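Local coordinates for protein Succinylglutamatedesuccinylase/aspartoacylase (Rhodobacter sphaeroides 2.4.1, PDB 3CDX) that is probably a metal-dependent hydrolase of the succinylglutamate desuccinylase/aspartoacylase family, acting on carbon-nitrogen bonds of linear amides, at residues G25-P30 with I43-V48; P108-D113 with T125-L130. All coordinates share one frame; numbering follows the deposited sequence.

Contact 1: G25-P30 with I43-V48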
loop_
_atom_site.group_PDB
_atom_site.type_symbol
_atom_site.label_atom_id
_atom_site.label_comp_id
_atom_site.label_asym_id
_atom_site.label_seq_id
_atom_site.Cartn_x
_atom_site.Cartn_y
_atom_site.Cartn_z
ATOM N N GLY A 25 10.026 2.526 -33.891
ATOM C CA GLY A 25 9.413 3.599 -33.109
ATOM C C GLY A 25 8.626 3.083 -31.922
ATOM O O GLY A 25 8.945 2.041 -31.362
ATOM N N TYR A 26 7.595 3.820 -31.528
ATOM C CA TYR A 26 6.829 3.486 -30.322
ATOM C C TYR A 26 5.387 3.708 -30.613
ATOM O O TYR A 26 5.037 4.671 -31.298
ATOM C CB TYR A 26 7.215 4.421 -29.178
ATOM C CG TYR A 26 8.679 4.359 -28.890
ATOM C CD1 TYR A 26 9.201 3.319 -28.128
ATOM C CD2 TYR A 26 9.562 5.325 -29.396
ATOM C CE1 TYR A 26 10.533 3.236 -27.870
ATOM C CE2 TYR A 26 10.934 5.221 -29.150
ATOM C CZ TYR A 26 11.386 4.164 -28.371
ATOM O OH TYR A 26 12.698 4.015 -28.079
ATOM N N ALA A 27 4.529 2.839 -30.097
ATOM C CA ALA A 27 3.128 3.234 -29.958
ATOM C C ALA A 27 2.995 3.977 -28.641
ATOM O O ALA A 27 3.541 3.551 -27.647
ATOM C CB ALA A 27 2.192 2.027 -30.013
ATOM N N ARG A 28 2.246 5.066 -28.627
ATOM C CA ARG A 28 2.126 5.904 -27.439
ATOM C C ARG A 28 0.819 5.603 -26.737
ATOM O O ARG A 28 -0.269 5.974 -27.231
ATOM C CB ARG A 28 2.197 7.389 -27.832
ATOM C CG ARG A 28 3.470 7.747 -28.561
ATOM C CD ARG A 28 3.512 9.203 -29.069
ATOM N NE ARG A 28 2.503 9.571 -30.090
ATOM C CZ ARG A 28 2.586 9.290 -31.395
ATOM N NH1 ARG A 28 3.607 8.596 -31.878
ATOM N NH2 ARG A 28 1.626 9.684 -32.224
ATOM N N ALA A 29 0.909 4.901 -25.615
ATOM C CA ALA A 29 -0.280 4.498 -24.887
ATOM C C ALA A 29 -0.559 5.508 -23.795
ATOM O O ALA A 29 0.323 5.732 -22.919
ATOM C CB ALA A 29 -0.101 3.115 -24.280
ATOM N N PRO A 30 -1.783 6.096 -23.805
ATOM C CA PRO A 30 -2.128 7.092 -22.757
ATOM C C PRO A 30 -2.132 6.439 -21.387
ATOM O O PRO A 30 -2.644 5.322 -21.241
ATOM C CB PRO A 30 -3.557 7.552 -23.117
ATOM C CG PRO A 30 -3.872 6.991 -24.454
ATOM C CD PRO A 30 -2.924 5.816 -24.705
ATOM N N ILE A 43 5.631 2.129 -26.214
ATOM C CA ILE A 43 5.735 0.700 -26.425
ATOM C C ILE A 43 6.550 0.508 -27.714
ATOM O O ILE A 43 6.076 0.832 -28.799
ATOM C CB ILE A 43 4.339 0.029 -26.589
ATOM C CG1 ILE A 43 3.318 0.478 -25.539
ATOM C CG2 ILE A 43 4.471 -1.536 -26.704
ATOM C CD1 ILE A 43 3.378 -0.138 -24.163
ATOM N N PRO A 44 7.777 -0.012 -27.597
ATOM C CA PRO A 44 8.604 -0.216 -28.809
ATOM C C PRO A 44 8.007 -1.153 -29.890
ATOM O O PRO A 44 7.550 -2.256 -29.584
ATOM C CB PRO A 44 9.937 -0.762 -28.259
ATOM C CG PRO A 44 9.674 -1.163 -26.841
ATOM C CD PRO A 44 8.493 -0.387 -26.352
ATOM N N ILE A 45 8.027 -0.675 -31.139
ATOM C CA ILE A 45 7.591 -1.439 -32.333
ATOM C C ILE A 45 8.570 -1.161 -33.483
ATOM O O ILE A 45 8.838 0.012 -33.807
ATOM C CB ILE A 45 6.198 -0.995 -32.889
ATOM C CG1 ILE A 45 5.083 -1.139 -31.869
ATOM C CG2 ILE A 45 5.833 -1.786 -34.187
ATOM C CD1 ILE A 45 3.759 -0.478 -32.332
ATOM N N THR A 46 9.124 -2.241 -34.051
ATOM C CA THR A 46 10.002 -2.194 -35.213
ATOM C C THR A 46 9.340 -3.039 -36.303
ATOM O O THR A 46 8.850 -4.157 -36.045
ATOM C CB THR A 46 11.434 -2.744 -34.917
ATOM O OG1 THR A 46 12.013 -2.031 -33.816
ATOM C CG2 THR A 46 12.370 -2.546 -36.131
ATOM N N VAL A 47 9.290 -2.482 -37.513
ATOM C CA VAL A 47 8.731 -3.186 -38.678
ATOM C C VAL A 47 9.745 -3.102 -39.792
ATOM O O VAL A 47 10.296 -2.014 -40.070
ATOM C CB VAL A 47 7.338 -2.651 -39.138
ATOM C CG1 VAL A 47 7.427 -1.199 -39.608
ATOM C CG2 VAL A 47 6.748 -3.526 -40.266
ATOM N N VAL A 48 10.024 -4.268 -40.377
ATOM C CA VAL A 48 10.832 -4.372 -41.592
ATOM C C VAL A 48 9.923 -4.954 -42.685
ATOM O O VAL A 48 9.334 -6.030 -42.520
ATOM C CB VAL A 48 12.105 -5.266 -41.382
ATOM C CG1 VAL A 48 12.884 -5.422 -42.670
ATOM C CG2 VAL A 48 13.011 -4.694 -40.301
#
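Tyr-26 brings the CD1 and CE1 atoms of its ring up to Pro-44, its non-hydrogen-bonded partner across two antiparallel strands. Tyr-26 CD1 lies 3.6 Å from Pro-44 CA and Tyr-26 CE1 4.1 Å from Pro-44 CB, the two side chains meeting aslant. Backbone bonds bracket this pair. Gly-25 and Ile-45 exchange two nearly straight ones, Gly-25 N to Ile-45 O at 2.8 Å and Ile-45 N to Gly-25 O at 2.9 Å; Ala-27 and Ile-43 exchange two more, that from Ala-27 N to Ile-43 O being the more bent (149° at the hydrogen). Between them Tyr-26 CA comes within 3.2 Å of Ile-43 O, a CA-H...O contact. The face carrying Ala-27, Ile-43 and Ile-45 is buried: Ala-27 CB meets Ile-45 CD1 at 3.8 Å, and Phe-133 of helix 126-138 packs on Ala-27. By contrast Tyr-26 and Gly-25 are partly exposed, and other chains border the tyrosine: Tyr-26 OH bonds Val-303 N of a second subunit, whose Val-300 packs on Pro-44. An alanine at Tyr-26 would probably leave that Val-303 N without its hydroxyl partner and open a gap beside Pro-44 where CD1 and CE1 lay. The alternating bridges and two reciprocal pairs of backbone bonds define an antiparallel beta hairpin, strands 21-30 and 40-50, whose second strand also pairs with strand 87-92.

Contact 2: P108-D113 with T125-L130; sequences PVDGRD and TFSQML
Asp-110 OD2 is gripped by two donors of the segment at the start of helix 126-138, Thr-125 OG1 and Ser-127 N, each at 2.8 Å. They reach it from opposite faces of the carboxylate plane, the hydroxyl on the anti side and the amide on the syn side. Asp-110 OD1 takes Ser-127 OG at 2.6 Å on its syn lone pair. Arg-112 N also reaches Asp-110 OD1, at 3.1 Å, from above the carboxylate plane. Four donors thus fix the rotation of the carboxylate, whose CG sits between backbone N and carbonyl carbon (chi1 58°). Being negative, it would probably interact favourably with the helix's N-terminal end. Beside it, Val-109 CG1 presses on Phe-126 CB at 3.5 Å, the side chains crossing at about a right angle. On the other flank a water accepts from Arg-112 NH2, in the guanidinium plane, and donates to Thr-125 OG1; Arg-112 also packs on Thr-125 of another subunit. Nearby, Asp-113 OD1 bonds NE2 of the calcium ligand His-63. The bond from Arg-112 N to Asp-110 OD1, two residues back, makes an Asx turn, here docked on a helix N terminus within the catalytic domain.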
loop_
_atom_site.group_PDB
_atom_site.type_symbol
_atom_site.label_atom_id
_atom_site.label_comp_id
_atom_site.label_asym_id
_atom_site.label_seq_id
_atom_site.Cartn_x
_atom_site.Cartn_y
_atom_site.Cartn_z
ATOM N N PRO A 108 1.156 -2.992 -12.701
ATOM C CA PRO A 108 1.072 -2.087 -11.534
ATOM C C PRO A 108 0.134 -0.886 -11.817
ATOM O O PRO A 108 -0.073 -0.049 -10.936
ATOM C CB PRO A 108 2.527 -1.573 -11.377
ATOM C CG PRO A 108 3.031 -1.546 -12.815
ATOM C CD PRO A 108 2.392 -2.789 -13.481
ATOM N N VAL A 109 -0.388 -0.763 -13.036
ATOM C CA VAL A 109 -1.289 0.340 -13.332
ATOM C C VAL A 109 -2.711 0.007 -12.842
ATOM O O VAL A 109 -3.326 0.786 -12.123
ATOM C CB VAL A 109 -1.280 0.717 -14.864
ATOM C CG1 VAL A 109 -2.411 1.704 -15.208
ATOM C CG2 VAL A 109 0.076 1.289 -15.292
ATOM N N ASP A 110 -3.206 -1.174 -13.208
ATOM C CA ASP A 110 -4.591 -1.586 -12.931
ATOM C C ASP A 110 -4.707 -2.960 -12.259
ATOM O O ASP A 110 -5.824 -3.510 -12.055
ATOM C CB ASP A 110 -5.438 -1.507 -14.204
ATOM C CG ASP A 110 -4.903 -2.375 -15.346
ATOM O OD1 ASP A 110 -3.979 -3.194 -15.131
ATOM O OD2 ASP A 110 -5.462 -2.267 -16.459
ATOM N N GLY A 111 -3.548 -3.529 -11.927
ATOM C CA GLY A 111 -3.466 -4.795 -11.241
ATOM C C GLY A 111 -3.933 -5.983 -12.046
ATOM O O GLY A 111 -4.104 -7.091 -11.490
ATOM N N ARG A 112 -4.189 -5.772 -13.336
ATOM C CA ARG A 112 -4.643 -6.866 -14.173
ATOM C C ARG A 112 -3.529 -7.783 -14.714
ATOM O O ARG A 112 -2.415 -7.355 -15.027
ATOM C CB ARG A 112 -5.508 -6.370 -15.353
ATOM C CG ARG A 112 -6.874 -5.671 -14.954
ATOM C CD ARG A 112 -7.847 -6.547 -14.124
ATOM N NE ARG A 112 -8.452 -7.662 -14.892
ATOM C CZ ARG A 112 -9.498 -7.560 -15.730
ATOM N NH1 ARG A 112 -9.956 -8.649 -16.352
ATOM N NH2 ARG A 112 -10.099 -6.382 -15.958
ATOM N N ASP A 113 -3.882 -9.051 -14.879
ATOM C CA ASP A 113 -3.091 -9.940 -15.710
ATOM C C ASP A 113 -3.576 -9.675 -17.126
ATOM O O ASP A 113 -4.686 -10.053 -17.474
ATOM C CB ASP A 113 -3.351 -11.387 -15.334
ATOM C CG ASP A 113 -2.421 -12.353 -16.076
ATOM O OD1 ASP A 113 -2.024 -12.047 -17.227
ATOM O OD2 ASP A 113 -2.094 -13.406 -15.478
ATOM N N THR A 125 -9.565 -0.022 -18.607
ATOM C CA THR A 125 -8.327 0.330 -17.948
ATOM C C THR A 125 -7.101 0.006 -18.831
ATOM O O THR A 125 -7.221 -0.612 -19.898
ATOM C CB THR A 125 -8.201 -0.393 -16.607
ATOM O OG1 THR A 125 -8.148 -1.806 -16.841
ATOM C CG2 THR A 125 -9.360 -0.012 -15.668
ATOM N N PHE A 126 -5.919 0.415 -18.365
ATOM C CA PHE A 126 -4.734 0.417 -19.218
ATOM C C PHE A 126 -4.511 -0.944 -19.891
ATOM O O PHE A 126 -4.303 -1.016 -21.095
ATOM C CB PHE A 126 -3.494 0.802 -18.426
ATOM C CG PHE A 126 -2.252 0.886 -19.294
ATOM C CD1 PHE A 126 -1.934 2.061 -19.955
ATOM C CD2 PHE A 126 -1.465 -0.239 -19.510
ATOM C CE1 PHE A 126 -0.822 2.119 -20.780
ATOM C CE2 PHE A 126 -0.364 -0.196 -20.338
ATOM C CZ PHE A 126 -0.039 0.989 -20.972
ATOM N N SER A 127 -4.580 -2.018 -19.100
ATOM C CA SER A 127 -4.241 -3.347 -19.588
ATOM C C SER A 127 -5.279 -3.801 -20.627
ATOM O O SER A 127 -4.918 -4.418 -21.614
ATOM C CB SER A 127 -4.173 -4.361 -18.421
ATOM O OG SER A 127 -3.160 -4.016 -17.509
ATOM N N GLN A 128 -6.548 -3.464 -20.380
ATOM C CA GLN A 128 -7.644 -3.740 -21.303
ATOM C C GLN A 128 -7.497 -2.982 -22.622
ATOM O O GLN A 128 -7.794 -3.530 -23.693
ATOM C CB GLN A 128 -9.014 -3.422 -20.668
ATOM C CG GLN A 128 -9.397 -4.221 -19.395
ATOM C CD GLN A 128 -10.764 -3.809 -18.844
ATOM O OE1 GLN A 128 -11.001 -2.635 -18.529
ATOM N NE2 GLN A 128 -11.672 -4.772 -18.748
ATOM N N MET A 129 -7.060 -1.721 -22.541
ATOM C CA MET A 129 -6.875 -0.877 -23.735
ATOM C C MET A 129 -5.658 -1.347 -24.565
ATOM O O MET A 129 -5.657 -1.361 -25.815
ATOM C CB MET A 129 -6.719 0.591 -23.261
ATOM C CG MET A 129 -5.946 1.511 -24.209
ATOM S SD MET A 129 -5.561 3.198 -23.597
ATOM C CE MET A 129 -3.853 2.822 -23.027
ATOM N N LEU A 130 -4.617 -1.752 -23.856
ATOM C CA LEU A 130 -3.451 -2.329 -24.508
ATOM C C LEU A 130 -3.783 -3.692 -25.142
ATOM O O LEU A 130 -3.347 -3.977 -26.238
ATOM C CB LEU A 130 -2.249 -2.420 -23.523
ATOM C CG LEU A 130 -0.967 -3.037 -24.086
ATOM C CD1 LEU A 130 -0.497 -2.233 -25.380
ATOM C CD2 LEU A 130 0.105 -3.064 -22.982
HETATM O O HOH W 1 -9.438 -3.787 -15.336
#

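Overall arrangement
From the N terminus, strand 21-30 runs first and strand 40-50 returns beside it, so contact 1 closes a loop of 12 residues between its segments. The chain then passes through strand 55-60, helix 68-79, strand 87-92 and helix 97-102 before contact 2 closes a second loop, with 11 residues between its segments, at the start of helix 126-138. The two closures are in series, neither nested nor crossed, with centres about 18 Å apart. They nevertheless touch: Ala-29 CB lies 3.7 Å from Phe-126 CE1, and Pro-30 O is 3.6 Å from Phe-126 CD1. Helix 126-138 thereby joins the hairpin to the loop at 108-113.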